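Local coordinates for protein 7,8-dihydro-6-hydroxymethylpterin pyrophosphokinase-dihydropteroate synthase (Plasmodium falciparum, PDB 6JWS) that probably makes (7,8-dihydropterin-6-yl)methyl diphosphate with ATP and then joins it to 4-aminobenzoate to give 7,8-dihydropteroate, two successive steps of folate biosynthesis, at residues I33-V41 against L517-S525; P411-I422 against V455-W463. The protein carries 1 engineered substitution. One frame throughout, in Å; residues are numbered along the deposited sequence.

Interaction 1 (I33-V41 against L517-S525); sequences ILETALHLV and LKKKNKFYS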
loop_
_atom_site.group_PDB
_atom_site.type_symbol
_atom_site.label_atom_id
_atom_site.label_comp_id
_atom_site.label_asym_id
_atom_site.label_seq_id
_atom_site.Cartn_x
_atom_site.Cartn_y
_atom_site.Cartn_z
ATOM N N ILE B 33 26.337 -25.041 7.539
ATOM C CA ILE B 33 26.736 -25.537 8.845
ATOM C C ILE B 33 25.563 -26.286 9.468
ATOM O O ILE B 33 25.711 -27.434 9.900
ATOM C CB ILE B 33 27.251 -24.397 9.757
ATOM C CG1 ILE B 33 28.476 -23.659 9.194
ATOM C CG2 ILE B 33 27.500 -24.893 11.177
ATOM C CD1 ILE B 33 29.385 -24.512 8.332
ATOM N N LEU B 34 24.393 -25.635 9.502
ATOM C CA LEU B 34 23.271 -26.194 10.245
ATOM C C LEU B 34 22.692 -27.415 9.530
ATOM O O LEU B 34 22.285 -28.378 10.185
ATOM C CB LEU B 34 22.235 -25.105 10.547
ATOM C CG LEU B 34 22.708 -24.030 11.527
ATOM C CD1 LEU B 34 21.838 -22.780 11.449
ATOM C CD2 LEU B 34 22.752 -24.571 12.951
ATOM N N GLU B 35 22.715 -27.410 8.193
ATOM C CA GLU B 35 22.223 -28.572 7.462
ATOM C C GLU B 35 23.184 -29.768 7.558
ATOM O O GLU B 35 22.748 -30.919 7.564
ATOM C CB GLU B 35 21.826 -28.210 6.026
ATOM C CG GLU B 35 20.650 -27.250 5.959
ATOM C CD GLU B 35 19.860 -27.130 4.663
ATOM O OE1 GLU B 35 20.451 -27.305 3.565
ATOM O OE2 GLU B 35 18.642 -26.854 4.756
ATOM N N THR B 36 24.493 -29.501 7.628
ATOM C CA THR B 36 25.495 -30.541 7.844
ATOM C C THR B 36 25.214 -31.246 9.174
ATOM O O THR B 36 25.181 -32.475 9.237
ATOM C CB THR B 36 26.921 -29.962 7.757
ATOM O OG1 THR B 36 27.158 -29.412 6.455
ATOM C CG2 THR B 36 28.003 -30.959 8.116
ATOM N N ALA B 37 24.974 -30.456 10.232
ATOM C CA ALA B 37 24.611 -31.002 11.532
ATOM C C ALA B 37 23.294 -31.767 11.455
ATOM O O ALA B 37 23.174 -32.810 12.097
ATOM C CB ALA B 37 24.570 -29.920 12.588
ATOM N N LEU B 38 22.313 -31.272 10.680
ATOM C CA LEU B 38 21.058 -32.014 10.535
ATOM C C LEU B 38 21.335 -33.406 9.978
ATOM O O LEU B 38 20.782 -34.380 10.476
ATOM C CB LEU B 38 20.063 -31.305 9.611
ATOM C CG LEU B 38 19.283 -30.128 10.202
ATOM C CD1 LEU B 38 18.423 -29.478 9.122
ATOM C CD2 LEU B 38 18.416 -30.562 11.367
ATOM N N HIS B 39 22.152 -33.476 8.919
ATOM C CA HIS B 39 22.530 -34.744 8.315
ATOM C C HIS B 39 23.188 -35.659 9.344
ATOM O O HIS B 39 22.805 -36.815 9.467
ATOM C CB HIS B 39 23.471 -34.526 7.128
ATOM C CG HIS B 39 22.821 -33.873 5.960
ATOM N ND1 HIS B 39 21.683 -34.395 5.360
ATOM C CD2 HIS B 39 23.175 -32.782 5.239
ATOM C CE1 HIS B 39 21.351 -33.633 4.339
ATOM N NE2 HIS B 39 22.246 -32.629 4.250
ATOM N N LEU B 40 24.170 -35.128 10.085
ATOM C CA LEU B 40 24.907 -35.929 11.051
ATOM C C LEU B 40 23.987 -36.415 12.163
ATOM O O LEU B 40 24.144 -37.541 12.639
ATOM C CB LEU B 40 26.121 -35.145 11.560
ATOM C CG LEU B 40 27.164 -34.853 10.479
ATOM C CD1 LEU B 40 28.255 -33.929 10.987
ATOM C CD2 LEU B 40 27.757 -36.145 9.928
ATOM N N VAL B 41 22.995 -35.592 12.530
ATOM C CA VAL B 41 21.975 -36.005 13.489
ATOM C C VAL B 41 21.156 -37.172 12.916
ATOM O O VAL B 41 20.914 -38.154 13.616
ATOM C CB VAL B 41 21.090 -34.813 13.926
ATOM C CG1 VAL B 41 19.859 -35.251 14.712
ATOM C CG2 VAL B 41 21.874 -33.753 14.698
ATOM N N LEU B 517 13.629 -34.946 -1.707
ATOM C CA LEU B 517 14.001 -33.590 -1.287
ATOM C C LEU B 517 15.167 -33.637 -0.300
ATOM O O LEU B 517 15.607 -32.597 0.200
ATOM C CB LEU B 517 12.827 -32.870 -0.618
ATOM C CG LEU B 517 11.568 -32.696 -1.459
ATOM C CD1 LEU B 517 10.421 -32.231 -0.575
ATOM C CD2 LEU B 517 11.821 -31.726 -2.604
ATOM N N LYS B 518 15.646 -34.853 -0.029
ATOM C CA LYS B 518 16.699 -35.116 0.938
ATOM C C LYS B 518 17.737 -36.044 0.311
ATOM O O LYS B 518 17.397 -37.058 -0.293
ATOM C CB LYS B 518 16.077 -35.758 2.181
ATOM C CG LYS B 518 15.689 -34.775 3.276
ATOM C CD LYS B 518 14.609 -35.214 4.247
ATOM C CE LYS B 518 14.660 -36.655 4.708
ATOM N NZ LYS B 518 13.354 -37.315 4.466
ATOM N N LYS B 519 19.006 -35.656 0.416
ATOM C CA LYS B 519 20.115 -36.542 0.106
ATOM C C LYS B 519 21.047 -36.596 1.314
ATOM O O LYS B 519 20.747 -36.017 2.354
ATOM C CB LYS B 519 20.841 -36.059 -1.150
ATOM C CG LYS B 519 20.090 -36.263 -2.455
ATOM C CD LYS B 519 21.009 -36.493 -3.637
ATOM C CE LYS B 519 21.836 -35.285 -4.023
ATOM N NZ LYS B 519 21.289 -34.628 -5.233
ATOM N N LYS B 520 22.179 -37.287 1.160
ATOM C CA LYS B 520 23.164 -37.457 2.220
ATOM C C LYS B 520 23.654 -36.101 2.732
ATOM O O LYS B 520 23.867 -35.940 3.931
ATOM C CB LYS B 520 24.321 -38.350 1.746
ATOM C CG LYS B 520 24.089 -39.857 1.853
ATOM C CD LYS B 520 25.191 -40.708 1.227
ATOM C CE LYS B 520 24.748 -41.558 0.050
ATOM N NZ LYS B 520 24.384 -40.749 -1.137
ATOM N N ASN B 521 23.816 -35.128 1.823
ATOM C CA ASN B 521 24.375 -33.828 2.170
ATOM C C ASN B 521 23.447 -32.686 1.728
ATOM O O ASN B 521 23.527 -31.575 2.260
ATOM C CB ASN B 521 25.828 -33.689 1.694
ATOM C CG ASN B 521 26.599 -32.578 2.386
ATOM O OD1 ASN B 521 26.379 -32.285 3.562
ATOM N ND2 ASN B 521 27.530 -31.961 1.669
ATOM N N LYS B 522 22.526 -32.970 0.799
ATOM C CA LYS B 522 21.694 -31.934 0.202
ATOM C C LYS B 522 20.277 -31.996 0.766
ATOM O O LYS B 522 19.736 -33.077 0.986
ATOM C CB LYS B 522 21.593 -32.145 -1.313
ATOM C CG LYS B 522 22.574 -31.345 -2.147
ATOM C CD LYS B 522 22.305 -29.861 -2.102
ATOM C CE LYS B 522 21.497 -29.357 -3.278
ATOM N NZ LYS B 522 22.260 -29.416 -4.549
ATOM N N PHE B 523 19.683 -30.814 0.950
ATOM C CA PHE B 523 18.242 -30.673 1.073
ATOM C C PHE B 523 17.744 -29.853 -0.111
ATOM O O PHE B 523 18.477 -29.015 -0.635
ATOM C CB PHE B 523 17.848 -30.022 2.401
ATOM C CG PHE B 523 18.117 -30.837 3.643
ATOM C CD1 PHE B 523 17.212 -31.790 4.082
ATOM C CD2 PHE B 523 19.259 -30.619 4.405
ATOM C CE1 PHE B 523 17.455 -32.531 5.228
ATOM C CE2 PHE B 523 19.499 -31.355 5.552
ATOM C CZ PHE B 523 18.595 -32.308 5.963
ATOM N N TYR B 524 16.501 -30.121 -0.536
ATOM C CA TYR B 524 15.866 -29.287 -1.545
ATOM C C TYR B 524 14.586 -28.661 -1.001
ATOM O O TYR B 524 13.873 -29.265 -0.199
ATOM C CB TYR B 524 15.548 -30.077 -2.818
ATOM C CG TYR B 524 16.750 -30.674 -3.494
ATOM C CD1 TYR B 524 17.471 -29.953 -4.432
ATOM C CD2 TYR B 524 17.163 -31.967 -3.207
ATOM C CE1 TYR B 524 18.569 -30.496 -5.083
ATOM C CE2 TYR B 524 18.260 -32.532 -3.847
ATOM C CZ TYR B 524 18.970 -31.788 -4.780
ATOM O OH TYR B 524 20.053 -32.332 -5.405
ATOM N N SER B 525 14.293 -27.454 -1.506
ATOM C CA SER B 525 13.106 -26.725 -1.105
ATOM C C SER B 525 11.929 -27.135 -1.972
ATOM O O SER B 525 12.103 -27.704 -3.049
ATOM C CB SER B 525 13.367 -25.267 -1.193
ATOM O OG SER B 525 14.289 -24.922 -0.185
HETATM O O HOH W 1 21.445 -28.354 1.102
#
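The imidazole of His39 lies over one face of the Phe523 ring, the two planes tilted by only 9° and the centroids 4.3 Å apart, but slid so far that the rings scarcely overlap. On the other face of the imidazole sits the backbone of the loop, with Lys520 O and Asn521 CA above the rim, so the imidazole is layered between the phenyl ring and the loop backbone. Some spacings around it are shorter than real atoms allow, and the fine detail is doubtful. Leu38 CB meets Phe523 CZ at 4.1 Å, its side chain roughly perpendicular to the phenylalanine. One turn earlier on helix 30-44, Glu35 reaches past the same ring with CG beside its own backbone N (chi1 -65°) and CD 3.5 Å from Phe523 CD2. This is an interdomain contact: a helix packed on the kinase domain's antiparallel sheet receives the loop that leads into strand 525-529 of the synthase TIM barrel. A water bridges the two, donating to Glu35 OE1 at 2.9 Å and accepting from Phe523 N at 3.0 Å. Glu35 OE2 turns instead to Tyr570 and forms a salt bridge with Arg571, which would probably favour the charged carboxylate. Asn521 OD1, buried here, has no polar partner in the model.

Interaction 2 (P411-I422 against V455-W463); sequences PKRAVQRMFEMI and VLQLFQKEW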
loop_
_atom_site.group_PDB
_atom_site.type_symbol
_atom_site.label_atom_id
_atom_site.label_comp_id
_atom_site.label_asym_id
_atom_site.label_seq_id
_atom_site.Cartn_x
_atom_site.Cartn_y
_atom_site.Cartn_z
ATOM N N PRO B 411 14.872 -26.421 -27.865
ATOM C CA PRO B 411 15.573 -26.252 -26.595
ATOM C C PRO B 411 16.421 -24.980 -26.544
ATOM O O PRO B 411 16.504 -24.338 -25.500
ATOM C CB PRO B 411 16.448 -27.509 -26.469
ATOM C CG PRO B 411 15.834 -28.486 -27.439
ATOM C CD PRO B 411 15.281 -27.644 -28.574
ATOM N N LYS B 412 17.006 -24.600 -27.686
ATOM C CA LYS B 412 17.897 -23.450 -27.748
ATOM C C LYS B 412 17.104 -22.171 -27.505
ATOM O O LYS B 412 17.598 -21.265 -26.845
ATOM C CB LYS B 412 18.610 -23.342 -29.101
ATOM C CG LYS B 412 19.683 -24.386 -29.378
ATOM C CD LYS B 412 20.499 -24.046 -30.626
ATOM C CE LYS B 412 20.953 -25.250 -31.429
ATOM N NZ LYS B 412 21.321 -26.397 -30.561
ATOM N N ARG B 413 15.901 -22.101 -28.091
ATOM C CA ARG B 413 14.978 -20.993 -27.895
ATOM C C ARG B 413 14.550 -20.963 -26.423
ATOM O O ARG B 413 14.484 -19.897 -25.827
ATOM C CB ARG B 413 13.798 -21.149 -28.858
ATOM C CG ARG B 413 12.735 -20.064 -28.774
ATOM C CD ARG B 413 11.461 -20.525 -29.471
ATOM N NE ARG B 413 10.693 -19.495 -30.168
ATOM C CZ ARG B 413 9.851 -18.637 -29.588
ATOM N NH1 ARG B 413 9.664 -18.664 -28.278
ATOM N NH2 ARG B 413 9.201 -17.750 -30.322
ATOM N N ALA B 414 14.326 -22.146 -25.832
ATOM C CA ALA B 414 13.958 -22.265 -24.427
ATOM C C ALA B 414 15.048 -21.651 -23.552
ATOM O O ALA B 414 14.744 -20.818 -22.703
ATOM C CB ALA B 414 13.679 -23.700 -24.037
ATOM N N VAL B 415 16.306 -22.048 -23.796
ATOM C CA VAL B 415 17.410 -21.629 -22.949
ATOM C C VAL B 415 17.672 -20.129 -23.124
ATOM O O VAL B 415 17.998 -19.428 -22.164
ATOM C CB VAL B 415 18.650 -22.512 -23.189
ATOM C CG1 VAL B 415 19.918 -21.923 -22.587
ATOM C CG2 VAL B 415 18.419 -23.911 -22.645
ATOM N N GLN B 416 17.496 -19.638 -24.354
ATOM C CA GLN B 416 17.633 -18.228 -24.652
ATOM C C GLN B 416 16.681 -17.439 -23.750
ATOM O O GLN B 416 17.079 -16.446 -23.143
ATOM C CB GLN B 416 17.251 -18.002 -26.113
ATOM C CG GLN B 416 18.135 -17.029 -26.873
ATOM C CD GLN B 416 18.066 -17.352 -28.351
ATOM O OE1 GLN B 416 18.923 -18.051 -28.899
ATOM N NE2 GLN B 416 17.014 -16.882 -29.007
ATOM N N ARG B 417 15.416 -17.886 -23.697
ATOM C CA ARG B 417 14.366 -17.284 -22.889
ATOM C C ARG B 417 14.760 -17.279 -21.409
ATOM O O ARG B 417 14.532 -16.287 -20.724
ATOM C CB ARG B 417 13.029 -17.983 -23.149
ATOM C CG ARG B 417 11.844 -17.395 -22.395
ATOM C CD ARG B 417 11.521 -15.942 -22.700
ATOM N NE ARG B 417 10.426 -15.469 -21.855
ATOM C CZ ARG B 417 10.363 -14.268 -21.274
ATOM N NH1 ARG B 417 11.338 -13.387 -21.447
ATOM N NH2 ARG B 417 9.324 -13.959 -20.518
ATOM N N MET B 418 15.389 -18.365 -20.936
ATOM C CA MET B 418 15.859 -18.449 -19.561
ATOM C C MET B 418 16.910 -17.382 -19.278
ATOM O O MET B 418 16.913 -16.808 -18.190
ATOM C CB MET B 418 16.425 -19.831 -19.223
ATOM C CG MET B 418 15.343 -20.881 -19.192
ATOM S SD MET B 418 15.928 -22.573 -19.005
ATOM C CE MET B 418 16.613 -22.512 -17.349
ATOM N N PHE B 419 17.796 -17.125 -20.251
ATOM C CA PHE B 419 18.832 -16.115 -20.081
ATOM C C PHE B 419 18.204 -14.720 -20.072
ATOM O O PHE B 419 18.588 -13.857 -19.294
ATOM C CB PHE B 419 19.973 -16.315 -21.089
ATOM C CG PHE B 419 21.051 -17.264 -20.614
ATOM C CD1 PHE B 419 22.107 -16.814 -19.830
ATOM C CD2 PHE B 419 21.017 -18.612 -20.945
ATOM C CE1 PHE B 419 23.086 -17.690 -19.384
ATOM C CE2 PHE B 419 21.986 -19.494 -20.488
ATOM C CZ PHE B 419 23.018 -19.031 -19.708
ATOM N N GLU B 420 17.230 -14.508 -20.941
ATOM C CA GLU B 420 16.472 -13.273 -21.005
ATOM C C GLU B 420 15.828 -12.952 -19.642
ATOM O O GLU B 420 15.893 -11.819 -19.147
ATOM C CB GLU B 420 15.440 -13.488 -22.106
ATOM C CG GLU B 420 15.046 -12.254 -22.871
ATOM C CD GLU B 420 14.147 -12.657 -24.027
ATOM O OE1 GLU B 420 14.625 -13.406 -24.927
ATOM O OE2 GLU B 420 12.965 -12.275 -24.001
ATOM N N MET B 421 15.219 -13.956 -19.004
ATOM C CA MET B 421 14.486 -13.706 -17.768
ATOM C C MET B 421 15.461 -13.400 -16.629
ATOM O O MET B 421 15.169 -12.576 -15.762
ATOM C CB MET B 421 13.554 -14.865 -17.408
ATOM C CG MET B 421 12.312 -14.892 -18.286
ATOM S SD MET B 421 11.098 -16.167 -17.830
ATOM C CE MET B 421 12.055 -17.674 -18.036
ATOM N N ILE B 422 16.631 -14.040 -16.659
ATOM C CA ILE B 422 17.678 -13.734 -15.694
ATOM C C ILE B 422 18.088 -12.262 -15.845
ATOM O O ILE B 422 18.116 -11.519 -14.866
ATOM C CB ILE B 422 18.873 -14.691 -15.865
ATOM C CG1 ILE B 422 18.471 -16.146 -15.616
ATOM C CG2 ILE B 422 20.033 -14.283 -14.974
ATOM C CD1 ILE B 422 19.496 -17.140 -16.134
ATOM N N VAL B 455 16.082 -29.326 -22.045
ATOM C CA VAL B 455 16.180 -27.890 -21.816
ATOM C C VAL B 455 17.080 -27.618 -20.615
ATOM O O VAL B 455 17.995 -26.791 -20.700
ATOM C CB VAL B 455 14.802 -27.238 -21.622
ATOM C CG1 VAL B 455 14.947 -25.832 -21.061
ATOM C CG2 VAL B 455 14.026 -27.210 -22.935
ATOM N N LEU B 456 16.837 -28.339 -19.514
ATOM C CA LEU B 456 17.579 -28.070 -18.291
ATOM C C LEU B 456 19.046 -28.437 -18.468
ATOM O O LEU B 456 19.899 -27.775 -17.866
ATOM C CB LEU B 456 16.967 -28.825 -17.107
ATOM C CG LEU B 456 15.703 -28.199 -16.518
ATOM C CD1 LEU B 456 15.079 -29.110 -15.474
ATOM C CD2 LEU B 456 15.994 -26.823 -15.939
ATOM N N GLN B 457 19.300 -29.512 -19.242
ATOM C CA GLN B 457 20.642 -29.985 -19.561
ATOM C C GLN B 457 21.402 -28.934 -20.379
ATOM O O GLN B 457 22.541 -28.616 -20.064
ATOM C CB GLN B 457 20.580 -31.329 -20.298
ATOM C CG GLN B 457 20.611 -32.536 -19.372
ATOM C CD GLN B 457 20.121 -33.818 -20.001
ATOM O OE1 GLN B 457 19.518 -33.836 -21.079
ATOM N NE2 GLN B 457 20.350 -34.918 -19.300
ATOM N N LEU B 458 20.768 -28.387 -21.419
ATOM C CA LEU B 458 21.366 -27.345 -22.239
ATOM C C LEU B 458 21.619 -26.087 -21.400
ATOM O O LEU B 458 22.670 -25.453 -21.529
ATOM C CB LEU B 458 20.445 -27.078 -23.441
ATOM C CG LEU B 458 20.940 -26.053 -24.468
ATOM C CD1 LEU B 458 22.316 -26.420 -25.003
ATOM C CD2 LEU B 458 19.964 -25.906 -25.626
ATOM N N PHE B 459 20.675 -25.740 -20.506
ATOM C CA PHE B 459 20.878 -24.565 -19.669
ATOM C C PHE B 459 22.119 -24.730 -18.794
ATOM O O PHE B 459 22.913 -23.794 -18.663
ATOM C CB PHE B 459 19.658 -24.243 -18.798
ATOM C CG PHE B 459 19.922 -23.083 -17.880
ATOM C CD1 PHE B 459 19.863 -21.782 -18.354
ATOM C CD2 PHE B 459 20.286 -23.299 -16.559
ATOM C CE1 PHE B 459 20.138 -20.713 -17.513
ATOM C CE2 PHE B 459 20.566 -22.226 -15.724
ATOM C CZ PHE B 459 20.499 -20.936 -16.204
ATOM N N GLN B 460 22.255 -25.910 -18.174
ATOM C CA GLN B 460 23.372 -26.214 -17.292
ATOM C C GLN B 460 24.680 -26.039 -18.079
ATOM O O GLN B 460 25.618 -25.405 -17.603
ATOM C CB GLN B 460 23.157 -27.610 -16.684
ATOM C CG GLN B 460 24.299 -28.152 -15.829
ATOM C CD GLN B 460 24.188 -29.623 -15.468
ATOM O OE1 GLN B 460 24.050 -30.497 -16.328
ATOM N NE2 GLN B 460 24.274 -29.930 -14.178
ATOM N N LYS B 461 24.704 -26.558 -19.315
ATOM C CA LYS B 461 25.881 -26.537 -20.167
ATOM C C LYS B 461 26.257 -25.098 -20.520
ATOM O O LYS B 461 27.412 -24.712 -20.364
ATOM C CB LYS B 461 25.677 -27.442 -21.390
ATOM C CG LYS B 461 26.817 -27.462 -22.399
ATOM C CD LYS B 461 26.356 -27.819 -23.804
ATOM C CE LYS B 461 26.957 -26.936 -24.885
ATOM N NZ LYS B 461 26.061 -26.794 -26.061
ATOM N N GLU B 462 25.283 -24.304 -20.980
ATOM C CA GLU B 462 25.522 -22.907 -21.317
ATOM C C GLU B 462 25.959 -22.109 -20.086
ATOM O O GLU B 462 26.844 -21.257 -20.171
ATOM C CB GLU B 462 24.298 -22.262 -21.968
ATOM C CG GLU B 462 23.844 -22.920 -23.261
ATOM C CD GLU B 462 24.799 -22.874 -24.450
ATOM O OE1 GLU B 462 26.003 -23.187 -24.277
ATOM O OE2 GLU B 462 24.334 -22.542 -25.562
ATOM N N TRP B 463 25.337 -22.365 -18.931
ATOM C CA TRP B 463 25.717 -21.613 -17.749
ATOM C C TRP B 463 27.192 -21.850 -17.458
ATOM O O TRP B 463 27.908 -20.916 -17.111
ATOM C CB TRP B 463 24.864 -21.943 -16.512
ATOM C CG TRP B 463 25.258 -21.072 -15.359
ATOM C CD1 TRP B 463 26.105 -21.389 -14.338
ATOM C CD2 TRP B 463 24.909 -19.690 -15.176
ATOM N NE1 TRP B 463 26.274 -20.312 -13.508
ATOM C CE2 TRP B 463 25.556 -19.255 -14.001
ATOM C CE3 TRP B 463 24.092 -18.788 -15.872
ATOM C CZ2 TRP B 463 25.405 -17.964 -13.508
ATOM C CZ3 TRP B 463 23.942 -17.506 -15.386
ATOM C CH2 TRP B 463 24.592 -17.108 -14.216
#
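Val415, Val455 and Phe459 mesh as knobs into holes where segments 411-422 and 455-463 pack at -56°, their axes 9.0 Å apart at closest approach. Val415 enters the hollow formed by Val455, Leu458, Phe459 and Glu462; Val455 fits among Pro411, Ala414, Val415 and Met418; Phe459 is received by Val415, Met418, Phe419 and Ile422. In the aliphatic part, Val415 CG2 does most of the touching, 3.5 Å from Val455 O and 3.8 Å from Leu458 CG. The methyl of Ala414 meets Val455 CG2 at 3.7 Å, while Leu458 CD2 closes against the first turn of helix 411-424, 4.0 Å from Pro411 CB.

The Phe459 ring is the centre of the aromatic part. Met418 bends at its last torsion (chi3 66°) and lays CE over one face in a CH-pi contact, 3.6 Å from the ring centroid; SD takes an oblique Met-aromatic position. Ile422 CD1 meets the edge of this ring, near its plane. Phe419 approaches it obliquely, the planes at 43°, with CE2 3.7 Å from Phe459 CE1, and its CE1 also reaches Trp463 CE3.

Both helices belong to the outer layer of the synthase TIM barrel, and below them Met418 and Val455 both touch Leu395 of strand 390-396, while Val455 also touches Ile431 of strand 428-432. With neither a hydrogen bond nor a salt bridge joining them, the two segments are held against each other by burial of apolar surface and the close fit of methyl groups and rings.

How the interactions relate
One of the two contacts lies inside a domain of the bifunctional enzyme and the other between domains, their centres 28 Å apart and their nearest atoms about 10 Å apart without touching. Along the chain the order is 33-41, 411-422, 455-463, 517-525, so interaction 2 is nested within the long loop closed by interaction 1. Interaction 2 is internal to the synthase TIM barrel and packs two of its outer helices against each other at an inclination. Interaction 1 joins that barrel to the kinase domain, through the loop before strand 525-529. The parallel sheet connects them: strands 390-396 and 428-432 underlie interaction 2, and the sheet continues through 478-482 and 500-503 to 525-529.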